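PDB 6NX0: Di-haem cytochrome c peroxidase family protein from Burkholderia thailandensis E264, which binds two covalently attached c-type haems and probably acts as a diheme peroxidase, reducing hydrogen peroxide by electron transfer. Local coordinates for residues G188-S191 / D192-D196; T361-C364 / A365-R368; N424-V427 / N428-P431. One frame throughout, in Å; residues are numbered along the deposited sequence. Where two conformers were deposited one is given.

Contact 2 lies along the chain between contacts 1 and 3 and touches both, whereas the nearest atoms of contacts 1 and 3 are about 13 Å apart. Contacts 1 and 2 meet at one haem, whose iron carries a water: the loop 188-196 and Arg368 share its propionates. Two probable hydrogen bonds join them, from Arg368 N to Ser191 O and from Arg368 NH1 to Gly188 O, each 2.9 Å. Contacts 2 and 3, with centres 13 Å apart, are tied through Asn424 ND2, 3.0 Å from both Thr361 O and Cys364 O. In contact 3, Asn426 borders the second haem, which Leu367 of contact 2 also touches.

Contact 1: G188-S191 / D192-D196; sequences GLFS and DGRAD. With HEC (heme c), chain B.
The guanidinium of Arg194 lies flat over one face of the Phe190 ring, a cation-pi stack with CZ 3.7 Å from the ring centroid and the two planes 11° apart. Round the edge of the guanidinium, near its plane, stand the carboxylate of Asp192 and the propionate oxygen HEC O2D, which takes a nearly straight bond of 3.0 Å from Arg194 NH2. The same NH2 forms a salt bridge of 3.1 Å with Asp192 OD1. Arg194 N reaches OD1 from the other face of the carboxylate, closing an Asx turn, while Asp192 OD2 is paired with Arg158. Ala195 CB packs obliquely against Phe190 CE2, 3.9 Å away. In the backbone, a type I turn from Phe190 to Gly193 brings Leu189 N within 2.7 Å of Ala195 O; the return bond from Ala195 N to Leu189 O is weak, and across from Leu189 stand two residues, Arg194 and Ala195, a classic beta bulge. The turn presents its backbone to the haem: Phe190 N gives a bond of 2.7 Å to HEC O2A, and Ser191 N one of 2.9 Å to HEC O1D. Together with Arg158 and Arg368, this bulged turn holds both propionates in the haem c pocket.

Contact 2: T361-C364 / A365-R368; sequences TQWC and AYLR. With HEC (heme c), chain B.
Trp363 and Tyr366 both carry their rings beside the backbone N, with CG opposite the carbonyl carbon (chi1 -55° and -79°), and the chain reversal between them turns the two rings onto each other. That reversal is a type II beta turn running from Trp363 to Tyr366, closed by Tyr366 N bonding to Trp363 O at 3.1 Å. Ala365 takes the positive-phi position characteristic of the third residue of such a turn. Across it the aromatic pair is T-shaped: the six-membered ring of Trp363 points its CE3-CZ3 edge at the face of Tyr366, the planes standing at 87° and the centroids 5.1 Å apart. Trp363 CZ3 comes to 3.8 Å from Tyr366 CE2, and CE3 sits over the middle of the phenol ring. Elsewhere round the tyrosine, Cys364 O lies near the ring plane at its edge and Gln362 O approaches CE1 obliquely. Leu348 of helix 348-354 packs against both aromatics, and the disulfide from Cys364 to Cys349 ties the turn to the same helix. Beyond the turn the chain enters strand 367-368, which pairs with strand 324-325 and delivers Arg368 to the first haem. The side chain of Arg368 is extended at first and then bends at chi3, so that the guanidinium meets a propionate edge-on with two nearly straight hydrogen bonds: NH1 to HEC O2A and NH2 to HEC O1A, each 2.9 Å.

Contact 3: N424-V427 / N428-P431; sequences NVNV and NSTP
The side-chain amide of Asn426 reaches forward to the backbone of Asn428 and to both the backbone and the hydroxyl of Ser429, folding this surface loop into an Asx turn with an added bond one residue further on. Asn426 OD1 accepts twice in its carbonyl plane: from Asn428 N at 3.1 Å, which makes the turn, and from Ser429 N at 2.9 Å, which lies on a lone pair. Two successive backbone N-H groups are therefore satisfied by one oxygen. On the other branch of the amide, ND2 donates within the amide plane to Ser429 OG, 3.0 Å away, and also has a weak bond to Asp325. With OD1 and ND2 both engaged by Ser429, the amide is held against rotation about chi2. The torsion chi1 of -170° sets CG opposite the backbone N and sends the amide forward along the loop. The backbone of Asn426 is held as well, its O accepting from Arg400 and its main chain bonding to Ala326, while its side chain borders the second haem. Beside the exposed Val427 and Asn428, a water takes two more donors. It accepts from Val427 N at 3.0 Å, the N-H just before the pair taken by Asn426 OD1, and from Asn428 ND2 at 2.9 Å, bridging backbone and side chain.

Contact 1: G188-S191 / D192-D196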
ATOM      1  N   GLY A 188      -6.732   8.122  -0.692  1.00 10.44           N
ATOM      2  CA  GLY A 188      -5.587   8.515  -1.497  1.00  9.42           C
ATOM      3  C   GLY A 188      -4.641   7.362  -1.738  1.00 10.94           C
ATOM      4  O   GLY A 188      -4.434   6.503  -0.880  1.00 11.52           O
ATOM      5  N   LEU A 189      -4.045   7.365  -2.931  1.00 12.74           N
ATOM      6  CA  LEU A 189      -3.086   6.345  -3.311  0.53 11.97           C
ATOM      7  C   LEU A 189      -1.668   6.819  -3.028  1.00 10.07           C
ATOM      8  O   LEU A 189      -1.390   8.012  -2.862  1.00 10.69           O
ATOM      9  CB  LEU A 189      -3.265   5.966  -4.781  0.53 11.48           C
ATOM     10  CG  LEU A 189      -4.597   5.252  -5.031  0.53 12.64           C
ATOM     11  CD1 LEU A 189      -5.017   5.422  -6.471  0.53 15.80           C
ATOM     12  CD2 LEU A 189      -4.483   3.776  -4.694  0.53 12.05           C
ATOM     13  N   PHE A 190      -0.770   5.837  -2.949  1.00 10.75           N
ATOM     14  CA  PHE A 190       0.547   5.935  -2.331  1.00  8.34           C
ATOM     15  C   PHE A 190       0.414   6.007  -0.805  1.00  7.95           C
ATOM     16  O   PHE A 190      -0.652   6.335  -0.265  1.00 10.59           O
ATOM     17  CB  PHE A 190       1.371   7.129  -2.832  1.00 10.78           C
ATOM     18  CG  PHE A 190       1.681   7.105  -4.303  1.00 12.18           C
ATOM     19  CD1 PHE A 190       2.489   6.107  -4.841  1.00 14.41           C
ATOM     20  CD2 PHE A 190       1.200   8.098  -5.144  1.00 11.41           C
ATOM     21  CE1 PHE A 190       2.812   6.110  -6.196  1.00 13.87           C
ATOM     22  CE2 PHE A 190       1.516   8.106  -6.495  1.00 13.91           C
ATOM     23  CZ  PHE A 190       2.332   7.128  -7.021  1.00 12.91           C
ATOM     24  N   SER A 191       1.502   5.721  -0.098  1.00 10.20           N
ATOM     25  CA  SER A 191       1.463   5.655   1.357  1.00  9.73           C
ATOM     26  C   SER A 191       1.298   7.018   2.003  1.00 11.24           C
ATOM     27  O   SER A 191       0.939   7.079   3.187  1.00 10.76           O
ATOM     28  CB  SER A 191       2.718   4.997   1.904  1.00 12.43           C
ATOM     29  OG  SER A 191       2.747   3.620   1.583  1.00 17.19           O
ATOM     30  N   ASP A 192       1.535   8.098   1.254  1.00 10.69           N
ATOM     31  CA  ASP A 192       1.271   9.458   1.710  1.00  9.49           C
ATOM     32  C   ASP A 192       0.038  10.061   1.041  1.00  9.84           C
ATOM     33  O   ASP A 192      -0.213  11.270   1.168  1.00 11.73           O
ATOM     34  CB  ASP A 192       2.505  10.328   1.480  1.00  9.97           C
ATOM     35  CG  ASP A 192       2.925  10.386   0.016  1.00 13.21           C
ATOM     36  OD1 ASP A 192       2.121  10.019  -0.861  1.00 12.40           O
ATOM     37  OD2 ASP A 192       4.074  10.808  -0.267  1.00 13.83           O
ATOM     38  N   GLY A 193      -0.752   9.247   0.350  1.00  8.69           N
ATOM     39  CA  GLY A 193      -2.015   9.679  -0.220  1.00 11.02           C
ATOM     40  C   GLY A 193      -1.927  10.764  -1.274  1.00 12.73           C
ATOM     41  O   GLY A 193      -2.943  11.404  -1.575  1.00 12.88           O
ATOM     42  N   ARG A 194      -0.775  10.942  -1.907  1.00 11.18           N
ATOM     43  CA  ARG A 194      -0.583  12.091  -2.790  1.00 10.50           C
ATOM     44  C   ARG A 194      -1.280  11.982  -4.152  1.00 14.74           C
ATOM     45  O   ARG A 194      -1.332  13.002  -4.855  1.00 14.01           O
ATOM     46  CB  ARG A 194       0.910  12.348  -3.005  1.00 13.57           C
ATOM     47  CG  ARG A 194       1.640  11.329  -3.821  1.00 13.58           C
ATOM     48  CD  ARG A 194       3.139  11.680  -3.874  1.00 18.81           C
ATOM     49  NE  ARG A 194       3.908  10.743  -4.686  1.00 18.29           N
ATOM     50  CZ  ARG A 194       4.340   9.561  -4.264  1.00 17.48           C
ATOM     51  NH1 ARG A 194       5.035   8.795  -5.089  1.00 23.00           N
ATOM     52  NH2 ARG A 194       4.078   9.133  -3.029  1.00 15.84           N
ATOM     53  N   ALA A 195      -1.835  10.824  -4.540  1.00 11.14           N
ATOM     54  CA  ALA A 195      -2.644  10.702  -5.753  1.00 12.15           C
ATOM     55  C   ALA A 195      -4.083  10.403  -5.352  1.00 11.61           C
ATOM     56  O   ALA A 195      -4.328   9.557  -4.504  1.00 12.73           O
ATOM     57  CB  ALA A 195      -2.118   9.608  -6.687  1.00 11.82           C
ATOM     58  N   ASP A 196      -5.040  11.090  -5.962  1.00 12.04           N
ATOM     59  CA  ASP A 196      -6.423  10.923  -5.558  1.00 12.19           C
ATOM     60  C   ASP A 196      -7.060   9.710  -6.219  1.00 13.17           C
ATOM     61  O   ASP A 196      -7.969   9.111  -5.643  1.00 15.44           O
ATOM     62  CB  ASP A 196      -7.208  12.189  -5.910  1.00 14.22           C
ATOM     63  CG  ASP A 196      -8.523  12.299  -5.176  1.00 19.58           C
ATOM     64  OD1 ASP A 196      -8.547  12.056  -3.952  1.00 17.38           O
ATOM     65  OD2 ASP A 196      -9.538  12.660  -5.843  1.00 21.68           O
TER
HETATM   66 FE   HEC B 601       3.872   1.066  -8.720  1.00  9.09          FE
HETATM   67  CHA HEC B 601       2.647   2.181  -5.676  1.00  8.80           C
HETATM   68  CHB HEC B 601       0.737   1.205 -10.015  1.00  9.78           C
HETATM   69  CHC HEC B 601       5.159   0.924 -11.905  1.00  8.13           C
HETATM   70  CHD HEC B 601       7.082   1.083  -7.471  1.00 10.45           C
HETATM   71  NA  HEC B 601       2.042   1.505  -7.957  1.00  8.03           N
HETATM   72  C1A HEC B 601       1.750   1.974  -6.692  1.00  8.73           C
HETATM   73  C2A HEC B 601       0.329   2.154  -6.588  1.00  7.17           C
HETATM   74  C3A HEC B 601      -0.205   1.777  -7.758  1.00  7.48           C
HETATM   75  C4A HEC B 601       0.863   1.456  -8.669  1.00  8.09           C
HETATM   76  CMA HEC B 601      -1.670   1.877  -8.170  1.00 10.25           C
HETATM   77  CAA HEC B 601      -0.408   2.687  -5.345  1.00 10.89           C
HETATM   78  CBA HEC B 601      -0.917   1.533  -4.500  1.00 10.77           C
HETATM   79  CGA HEC B 601      -1.510   1.971  -3.186  1.00 13.90           C
HETATM   80  O1A HEC B 601      -2.105   1.072  -2.522  1.00 12.21           O
HETATM   81  O2A HEC B 601      -1.269   3.140  -2.754  1.00 11.92           O
HETATM   82  NB  HEC B 601       3.121   1.088 -10.605  1.00  8.88           N
HETATM   83  C1B HEC B 601       1.771   1.176 -10.916  1.00  9.30           C
HETATM   84  C2B HEC B 601       1.646   1.169 -12.349  1.00 10.00           C
HETATM   85  C3B HEC B 601       2.871   1.197 -12.885  1.00  8.49           C
HETATM   86  C4B HEC B 601       3.813   1.106 -11.795  1.00  8.65           C
HETATM   87  CMB HEC B 601       0.305   1.209 -13.088  1.00 10.83           C
HETATM   88  CAB HEC B 601       3.278   1.173 -14.372  1.00  8.77           C
HETATM   89  CBB HEC B 601       2.856   2.503 -15.045  1.00 10.92           C
HETATM   90  NC  HEC B 601       5.743   0.993  -9.520  1.00  7.89           N
HETATM   91  C1C HEC B 601       6.043   0.886 -10.872  1.00  7.26           C
HETATM   92  C2C HEC B 601       7.443   0.538 -10.965  1.00  9.92           C
HETATM   93  C3C HEC B 601       7.994   0.540  -9.748  1.00  9.03           C
HETATM   94  C4C HEC B 601       6.933   0.862  -8.815  1.00  8.19           C
HETATM   95  CMC HEC B 601       8.133   0.113 -12.271  1.00  9.50           C
HETATM   96  CAC HEC B 601       9.336  -0.090  -9.335  1.00  9.41           C
HETATM   97  CBC HEC B 601      10.529   0.705  -9.882  1.00  8.73           C
HETATM   98  ND  HEC B 601       4.686   1.490  -6.910  1.00  8.40           N
HETATM   99  C1D HEC B 601       6.061   1.402  -6.611  1.00  8.39           C
HETATM  100  C2D HEC B 601       6.256   1.867  -5.262  1.00  7.21           C
HETATM  101  C3D HEC B 601       4.922   2.264  -4.741  1.00  9.64           C
HETATM  102  C4D HEC B 601       3.990   2.000  -5.804  1.00  8.53           C
HETATM  103  CMD HEC B 601       7.594   2.041  -4.571  1.00  9.29           C
HETATM  104  CAD HEC B 601       4.605   2.869  -3.361  1.00  9.51           C
HETATM  105  CBD HEC B 601       5.107   4.294  -3.389  1.00  9.76           C
HETATM  106  CGD HEC B 601       4.544   5.153  -2.271  1.00 13.01           C
HETATM  107  O1D HEC B 601       3.767   4.624  -1.445  1.00 13.68           O
HETATM  108  O2D HEC B 601       4.976   6.339  -2.212  1.00 13.74           O
HETATM  109  O   HOH W   1       4.135   3.235  -8.866  1.00 21.79           O

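Contact 2: T361-C364 / A365-R368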
ATOM      1  N   THR A 361       1.947  19.844   9.451  1.00 10.07           N
ATOM      2  CA  THR A 361       3.001  19.074  10.102  1.00 11.56           C
ATOM      3  C   THR A 361       2.474  18.221  11.252  1.00 12.07           C
ATOM      4  O   THR A 361       3.231  17.386  11.767  1.00 13.04           O
ATOM      5  CB  THR A 361       4.131  19.991  10.596  1.00 13.83           C
ATOM      6  OG1 THR A 361       3.632  20.865  11.604  1.00 15.98           O
ATOM      7  CG2 THR A 361       4.728  20.807   9.417  1.00 15.16           C
ATOM      8  N   GLN A 362       1.201  18.376  11.636  1.00 13.60           N
ATOM      9  CA  GLN A 362       0.630  17.461  12.614  1.00 13.31           C
ATOM     10  C   GLN A 362       0.592  16.049  12.060  1.00 15.49           C
ATOM     11  O   GLN A 362       0.494  15.093  12.837  1.00 15.41           O
ATOM     12  CB  GLN A 362      -0.779  17.890  13.016  1.00 13.86           C
ATOM     13  CG  GLN A 362      -1.809  17.674  11.937  1.00 14.27           C
ATOM     14  CD  GLN A 362      -3.163  18.294  12.258  1.00 23.12           C
ATOM     15  OE1 GLN A 362      -3.618  19.231  11.580  1.00 22.12           O
ATOM     16  NE2 GLN A 362      -3.831  17.751  13.269  1.00 22.63           N
ATOM     17  N   TRP A 363       0.690  15.912  10.740  1.00 13.11           N
ATOM     18  CA  TRP A 363       0.608  14.627  10.053  1.00 12.88           C
ATOM     19  C   TRP A 363       1.972  14.066   9.680  1.00 12.46           C
ATOM     20  O   TRP A 363       2.033  13.051   8.988  1.00 11.65           O
ATOM     21  CB  TRP A 363      -0.235  14.741   8.781  1.00 13.42           C
ATOM     22  CG  TRP A 363      -1.603  15.287   9.014  1.00 17.76           C
ATOM     23  CD1 TRP A 363      -2.106  16.474   8.539  1.00 18.02           C
ATOM     24  CD2 TRP A 363      -2.642  14.688   9.784  1.00 17.14           C
ATOM     25  NE1 TRP A 363      -3.400  16.647   8.977  1.00 18.52           N
ATOM     26  CE2 TRP A 363      -3.751  15.565   9.745  1.00 15.93           C
ATOM     27  CE3 TRP A 363      -2.742  13.498  10.508  1.00 15.30           C
ATOM     28  CZ2 TRP A 363      -4.946  15.277  10.395  1.00 18.68           C
ATOM     29  CZ3 TRP A 363      -3.917  13.219  11.157  1.00 17.78           C
ATOM     30  CH2 TRP A 363      -5.007  14.099  11.101  1.00 18.21           C
ATOM     31  N   CYS A 364       3.066  14.705  10.072  1.00 10.89           N
ATOM     32  CA  CYS A 364       4.370  14.114   9.807  1.00 10.62           C
ATOM     33  C   CYS A 364       4.494  12.810  10.582  1.00  9.89           C
ATOM     34  O   CYS A 364       4.072  12.711  11.738  1.00 11.99           O
ATOM     35  CB  CYS A 364       5.492  15.089  10.157  1.00 11.36           C
ATOM     36  SG  CYS A 364       5.679  16.476   8.964  1.00 14.00           S
ATOM     37  N   ALA A 365       5.043  11.803   9.914  1.00 10.13           N
ATOM     38  CA  ALA A 365       5.222  10.417  10.360  1.00 10.97           C
ATOM     39  C   ALA A 365       3.959   9.579  10.158  1.00  9.09           C
ATOM     40  O   ALA A 365       4.007   8.363  10.413  1.00 11.12           O
ATOM     41  CB  ALA A 365       5.687  10.297  11.822  1.00 12.86           C
ATOM     42  N   TYR A 366       2.876  10.141   9.649  1.00 10.49           N
ATOM     43  CA  TYR A 366       1.700   9.349   9.342  1.00 10.56           C
ATOM     44  C   TYR A 366       1.820   8.723   7.960  1.00 10.62           C
ATOM     45  O   TYR A 366       2.282   9.360   7.010  1.00 10.36           O
ATOM     46  CB  TYR A 366       0.432  10.196   9.387  1.00 11.21           C
ATOM     47  CG  TYR A 366      -0.099  10.481  10.768  1.00  9.01           C
ATOM     48  CD1 TYR A 366       0.596  11.274  11.679  1.00 10.23           C
ATOM     49  CD2 TYR A 366      -1.330   9.970  11.161  1.00  9.44           C
ATOM     50  CE1 TYR A 366       0.078  11.514  12.964  1.00 10.77           C
ATOM     51  CE2 TYR A 366      -1.853  10.224  12.401  1.00 11.15           C
ATOM     52  CZ  TYR A 366      -1.149  10.994  13.296  1.00 10.96           C
ATOM     53  OH  TYR A 366      -1.706  11.221  14.551  1.00 14.66           O
ATOM     54  N   LEU A 367       1.352   7.486   7.855  1.00  9.24           N
ATOM     55  CA  LEU A 367       1.361   6.707   6.623  1.00 10.02           C
ATOM     56  C   LEU A 367       0.048   5.946   6.527  1.00 10.64           C
ATOM     57  O   LEU A 367      -0.575   5.631   7.542  1.00 10.12           O
ATOM     58  CB  LEU A 367       2.552   5.738   6.600  1.00  9.65           C
ATOM     59  CG  LEU A 367       3.920   6.403   6.576  1.00 10.78           C
ATOM     60  CD1 LEU A 367       4.986   5.371   6.952  1.00 13.25           C
ATOM     61  CD2 LEU A 367       4.163   6.989   5.186  1.00 11.53           C
ATOM     62  N   ARG A 368      -0.377   5.644   5.303  1.00  9.46           N
ATOM     63  CA  ARG A 368      -1.652   4.952   5.111  1.00 10.38           C
ATOM     64  C   ARG A 368      -1.541   3.512   5.605  1.00 13.21           C
ATOM     65  O   ARG A 368      -0.615   2.787   5.237  1.00 11.69           O
ATOM     66  CB  ARG A 368      -2.093   4.968   3.639  1.00  9.41           C
ATOM     67  CG  ARG A 368      -3.632   4.879   3.467  1.00 10.51           C
ATOM     68  CD  ARG A 368      -4.104   4.777   1.999  1.00 10.88           C
ATOM     69  NE  ARG A 368      -3.813   3.434   1.502  1.00  8.96           N
ATOM     70  CZ  ARG A 368      -3.221   3.129   0.362  1.00  9.26           C
ATOM     71  NH1 ARG A 368      -2.888   4.059  -0.527  1.00 11.58           N
ATOM     72  NH2 ARG A 368      -2.967   1.853   0.119  1.00 11.14           N
TER
HETATM   73 FE   HEC B 601       3.872   1.066  -8.720  1.00  9.09          FE
HETATM   74  CHA HEC B 601       2.647   2.181  -5.676  1.00  8.80           C
HETATM   75  CHB HEC B 601       0.737   1.205 -10.015  1.00  9.78           C
HETATM   76  CHC HEC B 601       5.159   0.924 -11.905  1.00  8.13           C
HETATM   77  CHD HEC B 601       7.082   1.083  -7.471  1.00 10.45           C
HETATM   78  NA  HEC B 601       2.042   1.505  -7.957  1.00  8.03           N
HETATM   79  C1A HEC B 601       1.750   1.974  -6.692  1.00  8.73           C
HETATM   80  C2A HEC B 601       0.329   2.154  -6.588  1.00  7.17           C
HETATM   81  C3A HEC B 601      -0.205   1.777  -7.758  1.00  7.48           C
HETATM   82  C4A HEC B 601       0.863   1.456  -8.669  1.00  8.09           C
HETATM   83  CMA HEC B 601      -1.670   1.877  -8.170  1.00 10.25           C
HETATM   84  CAA HEC B 601      -0.408   2.687  -5.345  1.00 10.89           C
HETATM   85  CBA HEC B 601      -0.917   1.533  -4.500  1.00 10.77           C
HETATM   86  CGA HEC B 601      -1.510   1.971  -3.186  1.00 13.90           C
HETATM   87  O1A HEC B 601      -2.105   1.072  -2.522  1.00 12.21           O
HETATM   88  O2A HEC B 601      -1.269   3.140  -2.754  1.00 11.92           O
HETATM   89  NB  HEC B 601       3.121   1.088 -10.605  1.00  8.88           N
HETATM   90  C1B HEC B 601       1.771   1.176 -10.916  1.00  9.30           C
HETATM   91  C2B HEC B 601       1.646   1.169 -12.349  1.00 10.00           C
HETATM   92  C3B HEC B 601       2.871   1.197 -12.885  1.00  8.49           C
HETATM   93  C4B HEC B 601       3.813   1.106 -11.795  1.00  8.65           C
HETATM   94  CMB HEC B 601       0.305   1.209 -13.088  1.00 10.83           C
HETATM   95  CAB HEC B 601       3.278   1.173 -14.372  1.00  8.77           C
HETATM   96  CBB HEC B 601       2.856   2.503 -15.045  1.00 10.92           C
HETATM   97  NC  HEC B 601       5.743   0.993  -9.520  1.00  7.89           N
HETATM   98  C1C HEC B 601       6.043   0.886 -10.872  1.00  7.26           C
HETATM   99  C2C HEC B 601       7.443   0.538 -10.965  1.00  9.92           C
HETATM  100  C3C HEC B 601       7.994   0.540  -9.748  1.00  9.03           C
HETATM  101  C4C HEC B 601       6.933   0.862  -8.815  1.00  8.19           C
HETATM  102  CMC HEC B 601       8.133   0.113 -12.271  1.00  9.50           C
HETATM  103  CAC HEC B 601       9.336  -0.090  -9.335  1.00  9.41           C
HETATM  104  CBC HEC B 601      10.529   0.705  -9.882  1.00  8.73           C
HETATM  105  ND  HEC B 601       4.686   1.490  -6.910  1.00  8.40           N
HETATM  106  C1D HEC B 601       6.061   1.402  -6.611  1.00  8.39           C
HETATM  107  C2D HEC B 601       6.256   1.867  -5.262  1.00  7.21           C
HETATM  108  C3D HEC B 601       4.922   2.264  -4.741  1.00  9.64           C
HETATM  109  C4D HEC B 601       3.990   2.000  -5.804  1.00  8.53           C
HETATM  110  CMD HEC B 601       7.594   2.041  -4.571  1.00  9.29           C
HETATM  111  CAD HEC B 601       4.605   2.869  -3.361  1.00  9.51           C
HETATM  112  CBD HEC B 601       5.107   4.294  -3.389  1.00  9.76           C
HETATM  113  CGD HEC B 601       4.544   5.153  -2.271  1.00 13.01           C
HETATM  114  O1D HEC B 601       3.767   4.624  -1.445  1.00 13.68           O
HETATM  115  O2D HEC B 601       4.976   6.339  -2.212  1.00 13.74           O
HETATM  116  O   HOH W   1       4.135   3.235  -8.866  1.00 21.79           O

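Contact 3: N424-V427 / N428-P431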
ATOM      1  N   ASN A 424       4.305  13.163  17.448  1.00 10.90           N
ATOM      2  CA  ASN A 424       3.225  12.763  16.567  1.00 11.35           C
ATOM      3  C   ASN A 424       3.014  11.257  16.601  1.00 11.48           C
ATOM      4  O   ASN A 424       1.964  10.781  16.161  1.00 11.74           O
ATOM      5  CB  ASN A 424       3.520  13.146  15.117  1.00  9.38           C
ATOM      6  CG  ASN A 424       3.362  14.635  14.813  1.00 11.92           C
ATOM      7  OD1 ASN A 424       2.990  15.451  15.659  1.00 14.94           O
ATOM      8  ND2 ASN A 424       3.672  14.993  13.567  1.00 11.34           N
ATOM      9  N   VAL A 425       4.035  10.519  17.042  1.00 10.38           N
ATOM     10  CA  VAL A 425       3.992   9.065  17.003  1.00 13.28           C
ATOM     11  C   VAL A 425       3.013   8.531  18.028  1.00 17.03           C
ATOM     12  O   VAL A 425       2.985   8.959  19.186  1.00 12.55           O
ATOM     13  CB  VAL A 425       5.393   8.480  17.225  1.00 12.30           C
ATOM     14  CG1 VAL A 425       5.310   6.956  17.301  1.00 12.15           C
ATOM     15  CG2 VAL A 425       6.314   8.930  16.105  1.00 14.08           C
ATOM     16  N   ASN A 426       2.233   7.555  17.591  1.00 17.88           N
ATOM     17  CA  ASN A 426       1.289   6.829  18.418  1.00 17.74           C
ATOM     18  C   ASN A 426       1.973   6.062  19.541  1.00 14.15           C
ATOM     19  O   ASN A 426       2.716   5.110  19.276  1.00 16.73           O
ATOM     20  CB  ASN A 426       0.511   5.877  17.518  1.00 18.13           C
ATOM     21  CG  ASN A 426      -0.650   5.243  18.217  1.00 19.26           C
ATOM     22  OD1 ASN A 426      -0.608   5.020  19.428  1.00 18.66           O
ATOM     23  ND2 ASN A 426      -1.703   4.947  17.459  1.00 18.57           N
ATOM     24  N   VAL A 427       1.753   6.498  20.787  1.00 15.02           N
ATOM     25  CA  VAL A 427       2.257   5.826  21.978  1.00 13.55           C
ATOM     26  C   VAL A 427       1.114   5.474  22.928  1.00 17.80           C
ATOM     27  O   VAL A 427       1.343   5.150  24.097  1.00 19.05           O
ATOM     28  CB  VAL A 427       3.349   6.636  22.705  1.00 13.65           C
ATOM     29  CG1 VAL A 427       4.612   6.770  21.855  1.00 15.31           C
ATOM     30  CG2 VAL A 427       2.817   8.026  23.148  1.00 17.71           C
ATOM     31  N   ASN A 428      -0.117   5.506  22.433  1.00 19.02           N
ATOM     32  CA  ASN A 428      -1.255   5.201  23.281  1.00 23.35           C
ATOM     33  C   ASN A 428      -2.110   4.048  22.773  1.00 16.91           C
ATOM     34  O   ASN A 428      -2.935   3.552  23.539  1.00 26.68           O
ATOM     35  CB  ASN A 428      -2.109   6.466  23.490  1.00 31.87           C
ATOM     36  CG  ASN A 428      -1.389   7.504  24.366  1.00 26.64           C
ATOM     37  OD1 ASN A 428      -1.219   7.312  25.572  1.00 37.28           O
ATOM     38  ND2 ASN A 428      -0.926   8.581  23.749  1.00 36.85           N
ATOM     39  N   SER A 429      -1.918   3.564  21.544  1.00 21.30           N
ATOM     40  CA  SER A 429      -2.660   2.395  21.088  1.00 18.67           C
ATOM     41  C   SER A 429      -1.971   1.143  21.627  1.00 16.91           C
ATOM     42  O   SER A 429      -0.757   0.998  21.477  1.00 18.47           O
ATOM     43  CB  SER A 429      -2.722   2.319  19.559  1.00 26.75           C
ATOM     44  OG  SER A 429      -3.612   3.269  18.982  1.00 21.39           O
ATOM     45  N   THR A 430      -2.733   0.236  22.244  1.00 17.44           N
ATOM     46  CA  THR A 430      -2.197  -1.098  22.496  1.00 13.85           C
ATOM     47  C   THR A 430      -1.732  -1.690  21.164  1.00 12.97           C
ATOM     48  O   THR A 430      -2.417  -1.524  20.152  1.00 15.12           O
ATOM     49  CB  THR A 430      -3.271  -1.999  23.134  1.00 15.23           C
ATOM     50  OG1 THR A 430      -3.584  -1.517  24.451  1.00 16.99           O
ATOM     51  CG2 THR A 430      -2.826  -3.488  23.243  1.00 15.66           C
ATOM     52  N   PRO A 431      -0.591  -2.417  21.123  1.00 13.40           N
ATOM     53  CA  PRO A 431       0.344  -2.805  22.182  1.00 14.37           C
ATOM     54  C   PRO A 431       1.559  -1.884  22.293  1.00 15.52           C
ATOM     55  O   PRO A 431       2.512  -2.196  22.973  1.00 15.73           O
ATOM     56  CB  PRO A 431       0.753  -4.223  21.756  1.00 13.90           C
ATOM     57  CG  PRO A 431       0.790  -4.110  20.255  1.00 15.20           C
ATOM     58  CD  PRO A 431      -0.330  -3.171  19.879  1.00 14.21           C
TER
HETATM   59  O   HOH W   2      -0.301   8.705  20.923  1.00 25.04           O